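Local coordinates for flagellar pocket-related cytoskeletal protein (Trypanosoma brucei, PDB 6SJQ) that belongs to the flagellar pocket cytoskeleton of the parasite, this chain being its N-terminal ubiquitin-fold domain, which probably serves in protein binding, at residues V8-D13 / L89-P94; N20-F25 / A109-S114; S37-F42 / H57-S62; M4-Q9 / S27-S32. All blocks are in the same frame, centred on the assembly; numbering follows the deposited sequence. Where two conformers were deposited one is given.

Contact 1: residues V8-D13 / L89-P94; sequences VQVAAD and LYVFQP
Leu89 N donates to Gln9 O and Leu89 O accepts from Ala11 N at 2.9 Å, joining strands 6-14 and 87-92, the first and last in chain order, as the central parallel pair of the ubiquitin fold. A third backbone bond runs from Val91 N to Ala11 O. Bridged pairs are Val10 with Leu89 and Ala11 with Tyr90, so the side chains alternate between two faces. On the face of Val10 and Leu89, which packs on helix 31-49, Val10 CG1 lies 3.5 Å from Val91 CG2 in the conformer given. Val8 CG1, set anti to its backbone N (chi1 -177°), touches Leu89 CD1 at 3.6 Å. The other face carries the Tyr90 ring, whose CD1 lies 4.1 Å from Ala11 CB. At its far end Tyr90 OH donates to Asp13 OD2, which sits near the ring plane, the two side chains crossing at about a right angle; the modelled separation is so short that its exact length is doubtful. Lys18 makes a salt bridge to the same OD2, while Ser102 bonds OD1, so both carboxylate oxygens are held. One water accepts from Asp13 N at 2.9 Å and donates to both Tyr90 OH and Val91 O.

Contact 2: residues N20-F25 / A109-S114; sequences NFELSF and AMKPPS
Phe21 lays one face of its ring under two consecutive prolines of segment 109-114. Pro112 CA and Pro113 CD each stand 4.0 Å from the ring centroid, on the same face and offset toward the rim, giving a pair of CH-pi contacts. The Pro113 side chain crosses the phenyl at about a right angle, with CD 3.6 Å from Phe21 CZ. Met110 comes in differently: it lies alongside the phenylalanine and points the same way, its CG in the ring plane at the edge and 3.9 Å from Phe21 CE1. Next along the strand, Leu23 CD2 reaches Pro112 CG at 3.9 Å.

The backbones are pinned by a single bridge between Phe21 and Met110. Met110 N donates to Asn20 O at 2.9 Å, and Met110 O accepts from Glu22 N, a donor standing 43° above the carbonyl plane. Beyond this bridge the prolines, which have no N-H to give, turn across the strand. Lys111, whose chain bends at chi2 (-44°) to set CD, ends with NZ in a salt bridge to Glu22 OE2, though its very short modelled length is doubtful. Tyr86 takes the other carboxylate oxygen, OE1. Asn20 ND2 bonds to Gln9 OE1 on the neighbouring strand and to Pro107 O just before segment 109-114.

Pro113 and Phe21 also meet Glu45 of helix 31-49. The C-terminal segment thus closes over the outer edge of strand 17-25, an addition to the ubiquitin fold that continues the chain well beyond its last sheet strand.

Contact 3: residues S37-F42 / H57-S62; sequences SAETAF and HKFHSS
Glu39 OE2 is gripped by two donors of one residue, Ser61 N at 2.8 Å and, in the conformer given, Ser61 OG at 2.7 Å. The amide bond is nearly straight (166° at the hydrogen) and arrives on the anti side of the carboxylate, whereas the hydroxyl comes from above the carboxylate plane. In that conformer Ser61 OG lies between its own backbone N and carbonyl carbon (chi1 70°), which lets the hydroxyl join the amide on the same oxygen. A water joins the cluster, donating to Glu39 OE2 at 3.3 Å and pairing with His60 ND1. With several donors on one oxygen, the carboxylate would probably be favoured in its charged form.

Beside this polar grip, two phenylalanines pack closely. Phe42 CB sits over one face of the Phe59 ring, 3.7 Å from the centroid, in a CH-pi contact, and its CD2 lies over the centre of that same ring. The two side chains lie side by side and point the same way, their ring planes at 40°. Glu39 CG meets the edge of the Phe59 ring, 4.1 Å from CD1, so the aliphatic stem of the acid borders that ring.

Phe59 and Phe42 both continue onto Val91 of strand 87-92, and Phe59 also touches Ile46 one turn along helix 31-49. Segment 57-62 therefore runs along the helix flank of the ubiquitin fold, bridging helix 31-49 to the sheet just before strand 63-68 begins.

Contact 4: residues M4-Q9 / S27-S32; sequences MAFLVQ and SRPSIS
Phe6 places its ring against the backbone of the turn that leads into helix 31-49, with Arg28 CA over the centre of one face. That CA stands 3.7 Å from the ring centroid and only 12° off the ring normal, a well-centred CH-pi contact. CG of Phe6 is anti to its backbone N (chi1 -171°), which directs the ring from the strand onto segment 27-32, while CB of Phe6 packs on Ser27 C at 3.5 Å. Arg28 also starts with CG anti to N, then, in the conformer given, bends at chi3 (-38°), bringing NE to 4.1 Å from Phe6 CE2. Arg28 CB touches Phe6 CE2 at 3.8 Å. On the other flank Pro29 crosses the phenylalanine at about a right angle, its CD 3.7 Å from Phe6 CD1. Val8 CG2 lies in the plane of the phenyl ring at its edge and looks across to Pro29 CG, a looser touch at 4.5 Å. Just beyond, Ser30 N-caps the helix through OG to Glu33 N. The contact thus joins strand 6-14 of the ubiquitin fold to the turn before the helix through apolar and CH-pi contacts, with no polar bond between the two segments.

Overall arrangement
Three of the contacts share the mixed sheet of the ubiquitin fold. Strand 6-14 serves contacts 1 and 4, whose centres lie about 15 Å apart, and its neighbour 17-25 carries contact 2, its centre about 12 Å from those of either. Contacts 4 and 3 belong to the entry and an inner turn of helix 31-49, with centres about 17 Å apart; the centres of contacts 3 and 1 are about 9 Å apart. Along the chain contact 4 closes first, then contact 3, then contact 1, and contact 2 last, its segments alternating with those of contact 1. The chain's two ends thus meet one compact sheet-and-helix core, with the C-terminal segment laid on its edge.

Contact 1: residues V8-D13 / L89-P94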
loop_
_atom_site.group_PDB
_atom_site.type_symbol
_atom_site.label_atom_id
_atom_site.label_comp_id
_atom_site.label_asym_id
_atom_site.label_seq_id
_atom_site.Cartn_x
_atom_site.Cartn_y
_atom_site.Cartn_z
ATOM N N VAL A 8 -6.726 6.272 4.788
ATOM C CA VAL A 8 -6.106 4.997 5.121
ATOM C C VAL A 8 -4.609 5.110 4.825
ATOM O O VAL A 8 -4.240 5.660 3.802
ATOM C CB VAL A 8 -6.695 3.856 4.262
ATOM C CG1 VAL A 8 -6.080 2.524 4.671
ATOM C CG2 VAL A 8 -8.224 3.801 4.413
ATOM N N GLN A 9 -3.746 4.604 5.705
ATOM C CA GLN A 9 -2.301 4.550 5.407
ATOM C C GLN A 9 -2.007 3.202 4.793
ATOM O O GLN A 9 -2.415 2.177 5.343
ATOM C CB GLN A 9 -1.475 4.674 6.686
ATOM C CG GLN A 9 -1.740 5.928 7.498
ATOM C CD GLN A 9 -0.959 5.913 8.795
ATOM O OE1 GLN A 9 0.251 6.169 8.807
ATOM N NE2 GLN A 9 -1.636 5.565 9.896
ATOM N N VAL A 10 -1.344 3.176 3.636
ATOM C CA VAL A 10 -1.022 1.908 2.984
ATOM C C VAL A 10 0.491 1.785 2.779
ATOM O O VAL A 10 1.125 2.649 2.149
ATOM C CB VAL A 10 -1.769 1.772 1.650
ATOM C CG1 VAL A 10 -1.737 0.349 1.191
ATOM C CG2 VAL A 10 -3.216 2.211 1.820
ATOM N N ALA A 11 1.063 0.721 3.331
ATOM C CA ALA A 11 2.491 0.506 3.245
ATOM C C ALA A 11 2.823 -0.724 2.410
ATOM O O ALA A 11 2.018 -1.656 2.283
ATOM C CB ALA A 11 3.098 0.375 4.657
ATOM N N ALA A 12 4.022 -0.702 1.822
ATOM C CA ALA A 12 4.549 -1.848 1.085
ATOM C C ALA A 12 6.067 -1.753 0.998
ATOM O O ALA A 12 6.647 -0.686 1.234
ATOM C CB ALA A 12 3.945 -1.920 -0.330
ATOM N N ASP A 13 6.702 -2.865 0.649
ATOM C CA ASP A 13 8.134 -2.831 0.377
ATOM C C ASP A 13 8.402 -2.666 -1.106
ATOM O O ASP A 13 8.062 -3.536 -1.904
ATOM C CB ASP A 13 8.827 -4.068 0.944
ATOM C CG ASP A 13 8.986 -3.980 2.448
ATOM O OD1 ASP A 13 9.775 -3.128 2.905
ATOM O OD2 ASP A 13 8.305 -4.731 3.181
ATOM N N LEU A 89 -2.437 -0.155 6.895
ATOM C CA LEU A 89 -2.455 -1.400 6.123
ATOM C C LEU A 89 -1.058 -1.732 5.588
ATOM O O LEU A 89 -0.229 -0.846 5.371
ATOM C CB LEU A 89 -3.411 -1.279 4.921
ATOM C CG LEU A 89 -4.856 -0.845 5.181
ATOM C CD1 LEU A 89 -5.644 -0.912 3.877
ATOM C CD2 LEU A 89 -5.489 -1.725 6.231
ATOM N N TYR A 90 -0.792 -3.016 5.379
ATOM C CA TYR A 90 0.409 -3.425 4.659
ATOM C C TYR A 90 -0.009 -4.339 3.519
ATOM O O TYR A 90 -0.823 -5.246 3.709
ATOM C CB TYR A 90 1.370 -4.167 5.578
ATOM C CG TYR A 90 2.647 -4.571 4.877
ATOM C CD1 TYR A 90 3.716 -3.691 4.768
ATOM C CD2 TYR A 90 2.779 -5.832 4.316
ATOM C CE1 TYR A 90 4.896 -4.070 4.125
ATOM C CE2 TYR A 90 3.947 -6.211 3.683
ATOM C CZ TYR A 90 4.997 -5.333 3.598
ATOM O OH TYR A 90 6.145 -5.736 2.947
ATOM N N VAL A 91 0.551 -4.132 2.339
ATOM C CA VAL A 91 0.118 -4.899 1.176
ATOM C C VAL A 91 1.261 -5.765 0.653
ATOM O O VAL A 91 2.352 -5.250 0.349
ATOM C CB VAL A 91 -0.390 -3.967 0.063
ATOM C CG1 VAL A 91 -0.970 -4.796 -1.093
ATOM C CG2 VAL A 91 -1.441 -3.041 0.609
ATOM N N PHE A 92 1.022 -7.082 0.572
ATOM C CA PHE A 92 2.006 -8.002 0.011
ATOM C C PHE A 92 1.816 -8.119 -1.497
ATOM O O PHE A 92 0.740 -7.787 -2.036
ATOM C CB PHE A 92 1.845 -9.409 0.613
ATOM C CG PHE A 92 2.206 -9.498 2.074
ATOM C CD1 PHE A 92 3.455 -9.950 2.464
ATOM C CD2 PHE A 92 1.289 -9.129 3.059
ATOM C CE1 PHE A 92 3.797 -10.031 3.802
ATOM C CE2 PHE A 92 1.627 -9.211 4.404
ATOM C CZ PHE A 92 2.876 -9.658 4.773
ATOM N N GLN A 93 2.870 -8.590 -2.161
ATOM C CA GLN A 93 2.794 -9.024 -3.564
ATOM C C GLN A 93 3.141 -10.509 -3.682
ATOM O O GLN A 93 3.779 -11.071 -2.787
ATOM C CB GLN A 93 3.798 -8.254 -4.415
ATOM C CG GLN A 93 3.611 -6.743 -4.461
ATOM C CD GLN A 93 4.474 -6.105 -5.543
ATOM O OE1 GLN A 93 4.106 -6.094 -6.729
ATOM N NE2 GLN A 93 5.630 -5.569 -5.144
ATOM N N PRO A 94 2.749 -11.151 -4.799
ATOM C CA PRO A 94 3.230 -12.528 -4.989
ATOM C C PRO A 94 4.742 -12.485 -5.115
ATOM O O PRO A 94 5.271 -11.430 -5.452
ATOM C CB PRO A 94 2.623 -12.933 -6.339
ATOM C CG PRO A 94 1.463 -12.005 -6.547
ATOM C CD PRO A 94 1.859 -10.711 -5.887
HETATM O O HOH W 1 5.103 -5.258 0.063
HETATM O O HOH W 2 6.193 -5.458 -2.292
#

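Contact 2: residues N20-F25 / A109-S114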
loop_
_atom_site.group_PDB
_atom_site.type_symbol
_atom_site.label_atom_id
_atom_site.label_comp_id
_atom_site.label_asym_id
_atom_site.label_seq_id
_atom_site.Cartn_x
_atom_site.Cartn_y
_atom_site.Cartn_z
ATOM N N ASN A 20 5.116 4.326 2.699
ATOM C CA ASN A 20 3.823 4.433 3.369
ATOM C C ASN A 20 3.099 5.615 2.772
ATOM O O ASN A 20 3.596 6.747 2.847
ATOM C CB ASN A 20 3.993 4.653 4.870
ATOM C CG ASN A 20 2.702 4.428 5.640
ATOM O OD1 ASN A 20 1.800 3.748 5.149
ATOM N ND2 ASN A 20 2.618 4.969 6.868
ATOM N N PHE A 21 1.933 5.357 2.170
ATOM C CA PHE A 21 1.126 6.398 1.539
ATOM C C PHE A 21 -0.201 6.663 2.243
ATOM O O PHE A 21 -0.917 5.730 2.661
ATOM C CB PHE A 21 0.834 6.026 0.075
ATOM C CG PHE A 21 2.050 6.024 -0.808
ATOM C CD1 PHE A 21 3.011 7.019 -0.696
ATOM C CD2 PHE A 21 2.222 5.032 -1.773
ATOM C CE1 PHE A 21 4.123 7.022 -1.519
ATOM C CE2 PHE A 21 3.332 5.021 -2.593
ATOM C CZ PHE A 21 4.283 6.033 -2.477
ATOM N N GLU A 22 -0.536 7.947 2.364
ATOM C CA GLU A 22 -1.857 8.354 2.849
ATOM C C GLU A 22 -2.814 8.383 1.668
ATOM O O GLU A 22 -2.628 9.177 0.738
ATOM C CB GLU A 22 -1.737 9.753 3.455
ATOM C CG GLU A 22 -2.945 10.235 4.205
ATOM C CD GLU A 22 -2.697 11.620 4.771
ATOM O OE1 GLU A 22 -2.008 11.722 5.810
ATOM O OE2 GLU A 22 -3.157 12.600 4.153
ATOM N N LEU A 23 -3.821 7.506 1.662
ATOM C CA LEU A 23 -4.803 7.492 0.578
ATOM C C LEU A 23 -6.082 8.105 1.110
ATOM O O LEU A 23 -6.467 7.851 2.257
ATOM C CB LEU A 23 -5.048 6.054 0.102
ATOM C CG LEU A 23 -3.825 5.299 -0.436
ATOM C CD1 LEU A 23 -4.290 3.988 -1.067
ATOM C CD2 LEU A 23 -3.085 6.140 -1.478
ATOM N N SER A 24 -6.729 8.949 0.311
ATOM C CA SER A 24 -7.942 9.658 0.728
ATOM C C SER A 24 -9.157 9.158 -0.052
ATOM O O SER A 24 -9.070 8.916 -1.262
ATOM C CB SER A 24 -7.794 11.171 0.501
ATOM O OG SER A 24 -6.768 11.729 1.305
ATOM N N PHE A 25 -10.287 8.996 0.634
ATOM C CA PHE A 25 -11.527 8.583 -0.015
ATOM C C PHE A 25 -12.683 9.427 0.525
ATOM O O PHE A 25 -12.601 9.947 1.640
ATOM C CB PHE A 25 -11.818 7.103 0.251
ATOM C CG PHE A 25 -10.684 6.179 -0.112
ATOM C CD1 PHE A 25 -9.669 5.910 0.802
ATOM C CD2 PHE A 25 -10.615 5.618 -1.378
ATOM C CE1 PHE A 25 -8.603 5.074 0.468
ATOM C CE2 PHE A 25 -9.558 4.765 -1.728
ATOM C CZ PHE A 25 -8.549 4.491 -0.801
ATOM N N ALA A 109 3.411 8.428 6.883
ATOM C CA ALA A 109 2.724 8.430 5.593
ATOM C C ALA A 109 2.930 9.711 4.798
ATOM O O ALA A 109 2.953 10.800 5.366
ATOM C CB ALA A 109 1.235 8.186 5.789
ATOM N N MET A 110 3.083 9.569 3.482
ATOM C CA MET A 110 3.162 10.714 2.574
ATOM C C MET A 110 2.099 10.621 1.488
ATOM O O MET A 110 1.557 9.540 1.222
ATOM C CB MET A 110 4.576 10.880 1.954
ATOM C CG MET A 110 4.945 10.111 0.679
ATOM S SD MET A 110 6.683 10.448 0.150
ATOM C CE MET A 110 7.544 9.813 1.574
ATOM N N LYS A 111 1.789 11.754 0.864
ATOM C CA LYS A 111 0.937 11.745 -0.316
ATOM C C LYS A 111 1.541 10.863 -1.388
ATOM O O LYS A 111 2.758 10.909 -1.638
ATOM C CB LYS A 111 0.738 13.165 -0.861
ATOM C CG LYS A 111 -0.060 14.065 0.074
ATOM C CD LYS A 111 -1.264 13.307 0.635
ATOM C CE LYS A 111 -2.150 14.182 1.511
ATOM N NZ LYS A 111 -3.366 13.425 1.940
ATOM N N PRO A 112 0.690 10.055 -2.044
ATOM C CA PRO A 112 1.118 9.156 -3.112
ATOM C C PRO A 112 1.559 9.934 -4.348
ATOM O O PRO A 112 1.205 11.109 -4.486
ATOM C CB PRO A 112 -0.151 8.341 -3.407
ATOM C CG PRO A 112 -1.272 9.209 -2.961
ATOM C CD PRO A 112 -0.756 9.957 -1.776
ATOM N N PRO A 113 2.328 9.289 -5.236
ATOM C CA PRO A 113 2.813 9.940 -6.453
ATOM C C PRO A 113 1.673 10.585 -7.234
ATOM O O PRO A 113 0.542 10.080 -7.230
ATOM C CB PRO A 113 3.440 8.787 -7.227
ATOM C CG PRO A 113 3.932 7.844 -6.115
ATOM C CD PRO A 113 2.811 7.892 -5.126
ATOM N N SER A 114 1.960 11.699 -7.902
ATOM C CA SER A 114 0.908 12.457 -8.573
ATOM C C SER A 114 0.584 11.907 -9.953
ATOM O O SER A 114 -0.464 12.216 -10.512
ATOM C CB SER A 114 1.324 13.911 -8.716
ATOM O OG SER A 114 2.382 13.999 -9.640
#

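Contact 3: residues S37-F42 / H57-S62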
loop_
_atom_site.group_PDB
_atom_site.type_symbol
_atom_site.label_atom_id
_atom_site.label_comp_id
_atom_site.label_asym_id
_atom_site.label_seq_id
_atom_site.Cartn_x
_atom_site.Cartn_y
_atom_site.Cartn_z
ATOM N N SER A 37 -6.906 1.573 -5.641
ATOM C CA SER A 37 -6.209 2.809 -5.278
ATOM C C SER A 37 -4.770 2.517 -4.860
ATOM O O SER A 37 -3.835 3.194 -5.287
ATOM C CB SER A 37 -6.941 3.524 -4.144
ATOM O OG SER A 37 -6.326 4.773 -3.868
ATOM N N ALA A 38 -4.591 1.493 -4.028
ATOM C CA ALA A 38 -3.259 1.092 -3.575
ATOM C C ALA A 38 -2.371 0.579 -4.711
ATOM O O ALA A 38 -1.211 0.949 -4.799
ATOM C CB ALA A 38 -3.369 0.042 -2.486
ATOM N N GLU A 39 -2.911 -0.262 -5.582
ATOM C CA GLU A 39 -2.113 -0.766 -6.705
ATOM C C GLU A 39 -1.686 0.354 -7.650
ATOM O O GLU A 39 -0.564 0.350 -8.176
ATOM C CB GLU A 39 -2.857 -1.889 -7.463
ATOM C CG GLU A 39 -2.928 -3.179 -6.681
ATOM C CD GLU A 39 -3.617 -4.292 -7.443
ATOM O OE1 GLU A 39 -4.376 -4.003 -8.392
ATOM O OE2 GLU A 39 -3.407 -5.468 -7.078
ATOM N N THR A 40 -2.559 1.328 -7.852
ATOM C CA THR A 40 -2.218 2.464 -8.684
ATOM C C THR A 40 -1.076 3.250 -8.034
ATOM O O THR A 40 -0.076 3.555 -8.697
ATOM C CB THR A 40 -3.426 3.388 -8.899
ATOM O OG1 THR A 40 -4.396 2.691 -9.694
ATOM C CG2 THR A 40 -2.998 4.676 -9.617
ATOM N N ALA A 41 -1.206 3.553 -6.742
ATOM C CA ALA A 41 -0.179 4.357 -6.049
ATOM C C ALA A 41 1.176 3.651 -6.035
ATOM O O ALA A 41 2.213 4.260 -6.302
ATOM C CB ALA A 41 -0.621 4.680 -4.633
ATOM N N PHE A 42 1.176 2.357 -5.735
ATOM C CA PHE A 42 2.440 1.622 -5.663
ATOM C C PHE A 42 3.035 1.392 -7.053
ATOM O O PHE A 42 4.260 1.320 -7.195
ATOM C CB PHE A 42 2.246 0.290 -4.919
ATOM C CG PHE A 42 1.986 0.445 -3.432
ATOM C CD1 PHE A 42 2.736 1.319 -2.654
ATOM C CD2 PHE A 42 1.001 -0.302 -2.816
ATOM C CE1 PHE A 42 2.474 1.444 -1.273
ATOM C CE2 PHE A 42 0.746 -0.190 -1.448
ATOM C CZ PHE A 42 1.479 0.684 -0.683
ATOM N N HIS A 57 7.308 -2.707 -14.669
ATOM C CA HIS A 57 6.330 -3.642 -14.132
ATOM C C HIS A 57 5.353 -2.930 -13.192
ATOM O O HIS A 57 5.561 -1.765 -12.826
ATOM C CB HIS A 57 7.032 -4.799 -13.414
ATOM C CG HIS A 57 7.882 -4.373 -12.256
ATOM N ND1 HIS A 57 9.180 -3.935 -12.410
ATOM C CD2 HIS A 57 7.628 -4.337 -10.924
ATOM C CE1 HIS A 57 9.685 -3.631 -11.224
ATOM N NE2 HIS A 57 8.764 -3.868 -10.307
ATOM N N LYS A 58 4.291 -3.630 -12.811
ATOM C CA LYS A 58 3.230 -3.044 -11.998
ATOM C C LYS A 58 3.283 -3.650 -10.621
ATOM O O LYS A 58 3.906 -4.701 -10.421
ATOM C CB LYS A 58 1.856 -3.328 -12.614
ATOM C CG LYS A 58 1.645 -2.743 -14.005
ATOM C CD LYS A 58 1.666 -1.222 -13.981
ATOM C CE LYS A 58 1.308 -0.658 -15.363
ATOM N NZ LYS A 58 1.004 0.803 -15.300
ATOM N N PHE A 59 2.614 -3.013 -9.664
ATOM C CA PHE A 59 2.449 -3.610 -8.343
ATOM C C PHE A 59 1.203 -4.497 -8.376
ATOM O O PHE A 59 0.142 -4.078 -8.860
ATOM C CB PHE A 59 2.291 -2.497 -7.305
ATOM C CG PHE A 59 2.153 -2.989 -5.884
ATOM C CD1 PHE A 59 0.936 -3.427 -5.394
ATOM C CD2 PHE A 59 3.258 -2.992 -5.032
ATOM C CE1 PHE A 59 0.822 -3.877 -4.079
ATOM C CE2 PHE A 59 3.142 -3.420 -3.720
ATOM C CZ PHE A 59 1.923 -3.878 -3.247
ATOM N N HIS A 60 1.329 -5.726 -7.882
ATOM C CA HIS A 60 0.181 -6.626 -7.798
ATOM C C HIS A 60 -0.038 -7.046 -6.354
ATOM O O HIS A 60 0.825 -7.692 -5.761
ATOM C CB HIS A 60 0.429 -7.864 -8.652
ATOM C CG HIS A 60 0.699 -7.556 -10.093
ATOM N ND1 HIS A 60 -0.289 -7.132 -10.959
ATOM C CD2 HIS A 60 1.839 -7.609 -10.818
ATOM C CE1 HIS A 60 0.234 -6.942 -12.157
ATOM N NE2 HIS A 60 1.522 -7.226 -12.101
ATOM N N SER A 61 -1.197 -6.706 -5.806
ATOM C CA SER A 61 -1.519 -7.048 -4.421
ATOM C C SER A 61 -1.916 -8.518 -4.293
ATOM O O SER A 61 -2.689 -9.035 -5.101
ATOM C CB SER A 61 -2.675 -6.186 -3.953
ATOM O OG SER A 61 -3.858 -6.577 -4.623
ATOM N N SER A 62 -1.383 -9.202 -3.281
ATOM C CA SER A 62 -1.701 -10.619 -3.063
ATOM C C SER A 62 -2.419 -10.884 -1.737
ATOM O O SER A 62 -3.199 -11.831 -1.626
ATOM C CB SER A 62 -0.445 -11.489 -3.148
ATOM O OG SER A 62 0.532 -11.100 -2.195
HETATM O O HOH W 3 -2.868 -6.794 -10.010
#

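Contact 4: residues M4-Q9 / S27-S32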
loop_
_atom_site.group_PDB
_atom_site.type_symbol
_atom_site.label_atom_id
_atom_site.label_comp_id
_atom_site.label_asym_id
_atom_site.label_seq_id
_atom_site.Cartn_x
_atom_site.Cartn_y
_atom_site.Cartn_z
ATOM N N MET A 4 -13.932 14.690 7.466
ATOM C CA MET A 4 -14.322 15.191 6.137
ATOM C C MET A 4 -14.054 14.157 5.037
ATOM O O MET A 4 -14.947 13.823 4.255
ATOM C CB MET A 4 -13.595 16.497 5.826
ATOM C CG MET A 4 -14.189 17.288 4.662
ATOM S SD MET A 4 -13.215 18.771 4.367
ATOM C CE MET A 4 -11.720 17.996 3.728
ATOM N N ALA A 5 -12.824 13.652 4.978
ATOM C CA ALA A 5 -12.514 12.544 4.073
ATOM C C ALA A 5 -12.119 11.359 4.942
ATOM O O ALA A 5 -11.796 11.536 6.121
ATOM C CB ALA A 5 -11.384 12.914 3.134
ATOM N N PHE A 6 -12.164 10.155 4.381
ATOM C CA PHE A 6 -11.745 8.963 5.105
ATOM C C PHE A 6 -10.341 8.594 4.629
ATOM O O PHE A 6 -10.133 8.340 3.432
ATOM C CB PHE A 6 -12.719 7.820 4.791
ATOM C CG PHE A 6 -12.524 6.598 5.641
ATOM C CD1 PHE A 6 -11.500 5.695 5.368
ATOM C CD2 PHE A 6 -13.373 6.349 6.722
ATOM C CE1 PHE A 6 -11.317 4.561 6.154
ATOM C CE2 PHE A 6 -13.206 5.202 7.509
ATOM C CZ PHE A 6 -12.169 4.305 7.217
ATOM N N LEU A 7 -9.389 8.524 5.569
ATOM C CA LEU A 7 -7.990 8.284 5.219
ATOM C C LEU A 7 -7.591 6.874 5.608
ATOM O O LEU A 7 -8.070 6.348 6.613
ATOM C CB LEU A 7 -7.068 9.276 5.944
ATOM C CG LEU A 7 -7.495 10.725 5.666
ATOM C CD1 LEU A 7 -6.746 11.723 6.539
ATOM C CD2 LEU A 7 -7.270 11.030 4.227
ATOM N N VAL A 8 -6.726 6.272 4.788
ATOM C CA VAL A 8 -6.106 4.997 5.121
ATOM C C VAL A 8 -4.609 5.110 4.825
ATOM O O VAL A 8 -4.240 5.660 3.802
ATOM C CB VAL A 8 -6.695 3.856 4.262
ATOM C CG1 VAL A 8 -6.080 2.524 4.671
ATOM C CG2 VAL A 8 -8.224 3.801 4.413
ATOM N N GLN A 9 -3.746 4.604 5.705
ATOM C CA GLN A 9 -2.301 4.550 5.407
ATOM C C GLN A 9 -2.007 3.202 4.793
ATOM O O GLN A 9 -2.415 2.177 5.343
ATOM C CB GLN A 9 -1.475 4.674 6.686
ATOM C CG GLN A 9 -1.740 5.928 7.498
ATOM C CD GLN A 9 -0.959 5.913 8.795
ATOM O OE1 GLN A 9 0.251 6.169 8.807
ATOM N NE2 GLN A 9 -1.636 5.565 9.896
ATOM N N SER A 27 -15.501 8.394 1.638
ATOM C CA SER A 27 -16.006 7.712 2.822
ATOM C C SER A 27 -15.288 6.382 2.852
ATOM O O SER A 27 -14.458 6.123 1.969
ATOM C CB SER A 27 -17.530 7.519 2.766
ATOM O OG SER A 27 -17.897 6.544 1.801
ATOM N N ARG A 28 -15.592 5.530 3.824
ATOM C CA ARG A 28 -14.880 4.253 3.952
ATOM C C ARG A 28 -14.919 3.488 2.638
ATOM O O ARG A 28 -16.006 3.204 2.119
ATOM C CB ARG A 28 -15.500 3.394 5.058
ATOM C CG ARG A 28 -14.964 1.965 5.076
ATOM C CD ARG A 28 -15.570 1.154 6.212
ATOM N NE ARG A 28 -15.728 1.963 7.418
ATOM C CZ ARG A 28 -15.839 1.463 8.643
ATOM N NH1 ARG A 28 -15.791 0.149 8.832
ATOM N NH2 ARG A 28 -15.974 2.276 9.680
ATOM N N PRO A 29 -13.741 3.185 2.061
ATOM C CA PRO A 29 -13.772 2.501 0.765
ATOM C C PRO A 29 -14.113 1.023 0.877
ATOM O O PRO A 29 -13.952 0.412 1.935
ATOM C CB PRO A 29 -12.335 2.658 0.253
ATOM C CG PRO A 29 -11.499 2.696 1.542
ATOM C CD PRO A 29 -12.365 3.424 2.553
ATOM N N SER A 30 -14.579 0.442 -0.222
ATOM C CA SER A 30 -14.661 -1.014 -0.310
ATOM C C SER A 30 -13.264 -1.588 -0.466
ATOM O O SER A 30 -12.332 -0.879 -0.874
ATOM C CB SER A 30 -15.557 -1.455 -1.470
ATOM O OG SER A 30 -15.006 -1.079 -2.728
ATOM N N ILE A 31 -13.102 -2.867 -0.135
ATOM C CA ILE A 31 -11.807 -3.509 -0.311
ATOM C C ILE A 31 -11.349 -3.447 -1.780
ATOM O O ILE A 31 -10.182 -3.206 -2.054
ATOM C CB ILE A 31 -11.814 -4.970 0.192
ATOM C CG1 ILE A 31 -11.881 -4.999 1.735
ATOM C CG2 ILE A 31 -10.567 -5.703 -0.307
ATOM C CD1 ILE A 31 -12.199 -6.382 2.283
ATOM N N SER A 32 -12.275 -3.634 -2.726
ATOM C CA SER A 32 -11.929 -3.522 -4.149
ATOM C C SER A 32 -11.452 -2.124 -4.514
ATOM O O SER A 32 -10.490 -1.983 -5.277
ATOM C CB SER A 32 -13.142 -3.891 -5.023
ATOM O OG SER A 32 -13.537 -5.232 -4.769
#